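Local coordinates for protein glyoxylate reductase (PDB 3WNV) that probably reduces glyoxylate to glycolate with a nicotinamide cofactor, as a fungal member of the D-isomer specific 2-hydroxyacid dehydrogenase family, at residues Phe31-Cys43 with His63-Pro76. Numbering follows the deposited sequence.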
# COMPACT_ATOMS: atom_id res chain seq x y z
N PHE A 31 8.24 -20.63 8.92
CA PHE A 31 9.47 -19.87 9.16
C PHE A 31 9.09 -18.55 9.83
O PHE A 31 8.91 -17.53 9.15
CB PHE A 31 10.19 -19.60 7.83
CG PHE A 31 11.52 -18.89 7.98
CD1 PHE A 31 12.65 -19.61 8.32
CD2 PHE A 31 11.63 -17.53 7.73
CE1 PHE A 31 13.88 -18.98 8.46
CE2 PHE A 31 12.86 -16.89 7.86
CZ PHE A 31 13.99 -17.64 8.23
N PRO A 32 8.94 -18.58 11.17
CA PRO A 32 8.38 -17.40 11.86
C PRO A 32 9.37 -16.23 11.95
O PRO A 32 8.94 -15.07 11.98
CB PRO A 32 8.07 -17.93 13.26
CG PRO A 32 8.92 -19.13 13.42
CD PRO A 32 9.06 -19.74 12.06
N GLU A 33 10.66 -16.55 11.98
CA GLU A 33 11.72 -15.55 12.02
C GLU A 33 13.04 -16.22 11.71
O GLU A 33 13.14 -17.45 11.71
CB GLU A 33 11.77 -14.94 13.42
CG GLU A 33 12.01 -15.99 14.48
CD GLU A 33 11.97 -15.41 15.86
OE1 GLU A 33 11.77 -14.18 15.97
OE2 GLU A 33 12.15 -16.18 16.83
N GLY A 34 14.08 -15.43 11.46
CA GLY A 34 15.42 -15.98 11.42
C GLY A 34 16.42 -15.21 10.55
O GLY A 34 17.62 -15.41 10.68
N GLY A 35 15.92 -14.38 9.65
CA GLY A 35 16.79 -13.65 8.74
C GLY A 35 17.01 -14.34 7.39
O GLY A 35 16.94 -15.58 7.30
N ARG A 36 17.28 -13.52 6.36
CA ARG A 36 17.48 -13.97 4.98
C ARG A 36 18.51 -15.06 4.85
O ARG A 36 18.28 -16.04 4.14
CB ARG A 36 17.88 -12.78 4.08
CG ARG A 36 18.20 -13.11 2.63
CD ARG A 36 18.33 -11.81 1.84
NE ARG A 36 18.33 -11.95 0.37
CZ ARG A 36 17.25 -11.83 -0.40
NH1 ARG A 36 16.03 -11.61 0.13
NH2 ARG A 36 17.38 -11.95 -1.72
N GLU A 37 19.64 -14.91 5.55
CA GLU A 37 20.75 -15.86 5.46
C GLU A 37 20.28 -17.26 5.84
O GLU A 37 20.56 -18.25 5.15
CB GLU A 37 21.91 -15.40 6.36
CG GLU A 37 23.11 -16.34 6.42
CD GLU A 37 23.82 -16.30 7.77
OE1 GLU A 37 23.50 -17.14 8.65
OE2 GLU A 37 24.71 -15.43 7.96
N LYS A 38 19.55 -17.32 6.96
CA LYS A 38 19.03 -18.58 7.47
C LYS A 38 17.89 -19.12 6.59
O LYS A 38 17.77 -20.33 6.41
CB LYS A 38 18.53 -18.37 8.90
CG LYS A 38 17.90 -19.60 9.53
CD LYS A 38 18.93 -20.63 9.90
CE LYS A 38 18.33 -21.64 10.86
NZ LYS A 38 16.88 -21.87 10.55
N PHE A 39 17.05 -18.23 6.06
CA PHE A 39 16.01 -18.68 5.13
C PHE A 39 16.68 -19.32 3.91
O PHE A 39 16.32 -20.43 3.52
CB PHE A 39 15.04 -17.56 4.74
CG PHE A 39 13.97 -18.01 3.80
CD1 PHE A 39 12.88 -18.73 4.27
CD2 PHE A 39 14.08 -17.78 2.43
CE1 PHE A 39 11.91 -19.19 3.40
CE2 PHE A 39 13.11 -18.25 1.55
CZ PHE A 39 12.02 -18.94 2.05
N LEU A 40 17.68 -18.66 3.35
CA LEU A 40 18.36 -19.23 2.18
C LEU A 40 19.05 -20.54 2.49
O LEU A 40 19.06 -21.44 1.66
CB LEU A 40 19.30 -18.21 1.52
CG LEU A 40 18.70 -16.91 1.02
CD1 LEU A 40 19.80 -15.97 0.61
CD2 LEU A 40 17.75 -17.11 -0.15
N GLU A 41 19.63 -20.66 3.69
CA GLU A 41 20.23 -21.92 4.13
C GLU A 41 19.21 -23.04 4.22
O GLU A 41 19.50 -24.17 3.83
CB GLU A 41 20.94 -21.75 5.48
CG GLU A 41 22.38 -21.26 5.37
CD GLU A 41 22.98 -20.85 6.71
OE1 GLU A 41 22.44 -21.28 7.76
OE2 GLU A 41 23.98 -20.09 6.71
N ASN A 42 18.01 -22.74 4.72
CA ASN A 42 16.95 -23.74 4.80
C ASN A 42 16.59 -24.22 3.41
O ASN A 42 16.47 -25.40 3.17
CB ASN A 42 15.68 -23.18 5.47
CG ASN A 42 15.85 -22.96 6.97
OD1 ASN A 42 16.87 -23.35 7.56
ND2 ASN A 42 14.83 -22.36 7.60
N CYS A 43 16.40 -23.27 2.49
CA CYS A 43 16.09 -23.61 1.09
C CYS A 43 17.13 -24.56 0.49
O CYS A 43 16.80 -25.57 -0.15
CB CYS A 43 15.98 -22.34 0.24
SG CYS A 43 14.58 -21.29 0.57
N HIS A 63 11.77 -10.73 7.80
CA HIS A 63 12.40 -12.00 8.18
C HIS A 63 13.18 -12.62 7.04
O HIS A 63 14.02 -13.49 7.27
CB HIS A 63 11.36 -13.01 8.69
CG HIS A 63 10.50 -12.49 9.80
ND1 HIS A 63 11.00 -12.25 11.07
CD2 HIS A 63 9.18 -12.23 9.86
CE1 HIS A 63 10.01 -11.82 11.85
NE2 HIS A 63 8.90 -11.80 11.14
N THR A 64 12.92 -12.21 5.80
CA THR A 64 13.59 -12.88 4.69
C THR A 64 14.25 -11.91 3.72
O THR A 64 14.99 -12.34 2.83
CB THR A 64 12.59 -13.72 3.87
OG1 THR A 64 11.62 -12.83 3.33
CG2 THR A 64 11.89 -14.78 4.76
N GLY A 65 13.95 -10.62 3.85
CA GLY A 65 14.26 -9.69 2.78
C GLY A 65 13.25 -9.92 1.66
O GLY A 65 12.39 -10.80 1.77
N PRO A 66 13.34 -9.14 0.59
CA PRO A 66 12.34 -9.27 -0.47
C PRO A 66 12.44 -10.61 -1.19
O PRO A 66 13.51 -11.24 -1.28
CB PRO A 66 12.69 -8.13 -1.44
CG PRO A 66 14.11 -7.76 -1.10
CD PRO A 66 14.25 -8.01 0.36
N PHE A 67 11.32 -10.99 -1.77
CA PHE A 67 11.27 -12.12 -2.67
C PHE A 67 11.67 -11.59 -4.05
O PHE A 67 10.90 -11.64 -5.03
CB PHE A 67 9.88 -12.75 -2.64
CG PHE A 67 9.73 -13.83 -1.59
CD1 PHE A 67 10.14 -13.60 -0.28
CD2 PHE A 67 9.17 -15.05 -1.92
CE1 PHE A 67 10.01 -14.59 0.69
CE2 PHE A 67 9.03 -16.06 -0.95
CZ PHE A 67 9.46 -15.82 0.36
N ASP A 68 12.90 -11.12 -4.11
CA ASP A 68 13.51 -10.66 -5.37
C ASP A 68 14.06 -11.80 -6.22
O ASP A 68 13.91 -12.98 -5.88
CB ASP A 68 14.60 -9.62 -5.11
CG ASP A 68 15.66 -10.11 -4.13
OD1 ASP A 68 15.80 -11.34 -3.90
OD2 ASP A 68 16.39 -9.25 -3.61
N ARG A 69 14.69 -11.47 -7.34
CA ARG A 69 15.17 -12.51 -8.25
C ARG A 69 16.10 -13.49 -7.54
O ARG A 69 16.01 -14.69 -7.74
CB ARG A 69 15.81 -11.86 -9.49
CG ARG A 69 16.51 -12.83 -10.44
CD ARG A 69 16.84 -12.11 -11.78
NE ARG A 69 15.61 -11.81 -12.50
CZ ARG A 69 15.03 -12.67 -13.34
NH1 ARG A 69 15.56 -13.86 -13.54
NH2 ARG A 69 13.88 -12.35 -13.95
N GLU A 70 16.97 -12.99 -6.66
CA GLU A 70 17.92 -13.85 -5.97
C GLU A 70 17.26 -14.88 -5.07
O GLU A 70 17.67 -16.04 -5.01
CB GLU A 70 18.83 -13.00 -5.09
CG GLU A 70 19.70 -13.81 -4.13
CD GLU A 70 20.37 -12.93 -3.07
OE1 GLU A 70 20.20 -11.70 -3.11
OE2 GLU A 70 21.06 -13.47 -2.18
N LEU A 71 16.27 -14.43 -4.30
CA LEU A 71 15.60 -15.33 -3.38
C LEU A 71 14.76 -16.31 -4.18
O LEU A 71 14.78 -17.52 -3.90
CB LEU A 71 14.78 -14.55 -2.34
CG LEU A 71 14.10 -15.46 -1.30
CD1 LEU A 71 14.05 -14.75 0.06
CD2 LEU A 71 12.67 -15.82 -1.75
N ILE A 72 14.04 -15.82 -5.19
CA ILE A 72 13.22 -16.73 -6.03
C ILE A 72 14.09 -17.82 -6.63
O ILE A 72 13.66 -18.99 -6.70
CB ILE A 72 12.35 -15.95 -7.07
CG1 ILE A 72 11.24 -15.21 -6.32
CG2 ILE A 72 11.73 -16.85 -8.16
CD1 ILE A 72 10.55 -14.15 -7.13
N SER A 73 15.32 -17.46 -7.01
CA SER A 73 16.25 -18.40 -7.63
C SER A 73 16.65 -19.52 -6.66
O SER A 73 16.88 -20.65 -7.08
CB SER A 73 17.50 -17.65 -8.11
OG SER A 73 18.36 -18.54 -8.81
N ALA A 74 16.69 -19.21 -5.36
CA ALA A 74 16.97 -20.19 -4.31
C ALA A 74 15.77 -21.06 -3.90
O ALA A 74 15.96 -22.10 -3.27
CB ALA A 74 17.51 -19.48 -3.06
N LEU A 75 14.55 -20.63 -4.19
CA LEU A 75 13.38 -21.46 -3.79
C LEU A 75 13.45 -22.85 -4.42
O LEU A 75 13.96 -23.02 -5.52
CB LEU A 75 12.07 -20.77 -4.18
CG LEU A 75 11.71 -19.48 -3.44
CD1 LEU A 75 10.44 -18.86 -4.00
CD2 LEU A 75 11.61 -19.71 -1.90
N PRO A 76 12.96 -23.88 -3.71
CA PRO A 76 12.97 -25.22 -4.28
C PRO A 76 12.04 -25.29 -5.49
O PRO A 76 11.04 -24.55 -5.58
CB PRO A 76 12.41 -26.11 -3.15
CG PRO A 76 12.33 -25.27 -1.94
CD PRO A 76 12.39 -23.82 -2.36
O HOH W 1 13.89 -12.40 11.70
O HOH W 2 21.09 -12.46 0.14
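Arg36 reaches from the first turn of helix 36-43 to the start of helix 69-74, its chain extended from CG to NE after CG sets out opposite the backbone N (chi1 177°). Arg36 NH1 donates to two backbone carbonyls: Pro66 O at 2.9 Å, almost straight, and Thr64 O at 3.0 Å, which lies out of the guanidinium plane and takes a more bent bond. Arg36 NH2 forms two salt bridges: Asp68 OD1 receives it on the syn lone pair at 2.8 Å, while Glu70 OE1 is met from above its carboxylate plane. A water accepts from NE and donates to Glu70 OE2, so all three guanidinium nitrogens are engaged and its rotation is fixed. Asp68 suits its N-cap place doubly, since OD1 also accepts from Leu71 N. A leucine in place of Arg36 would probably leave the Pro66 and Thr64 carbonyls without this donor and the two neighbouring carboxylates without their shared positive mate.

Gly65 has positive phi, and a CB there would collide with Arg36 NH1. Deeper in, Phe39, its CG anti to the backbone N (chi1 -179°), presents a broad flat ring to apolar groups of Thr64, Leu71 and Leu75. Thr64 CG2 lies over one face in a CH-pi contact, 4.3 Å from the Phe39 centroid; Leu71 crosses Phe39 at about a right angle, its CD1 3.8 Å from Phe39 CD2. Leu40 CD2 rests 3.8 Å from Ala74 CB, a small methyl consistent with the axes of 36-43 and 69-74 approaching to 10.3 Å at 29°. At the other end, Pro32 O sits over the centre of the His63 ring, whose ND1 shares a water with Gly34 N.

The contact joins helices flanking the five-stranded parallel sheet: Phe39 and Thr64 also touch strand 5-9, and Ile72 turns to helix 94-99.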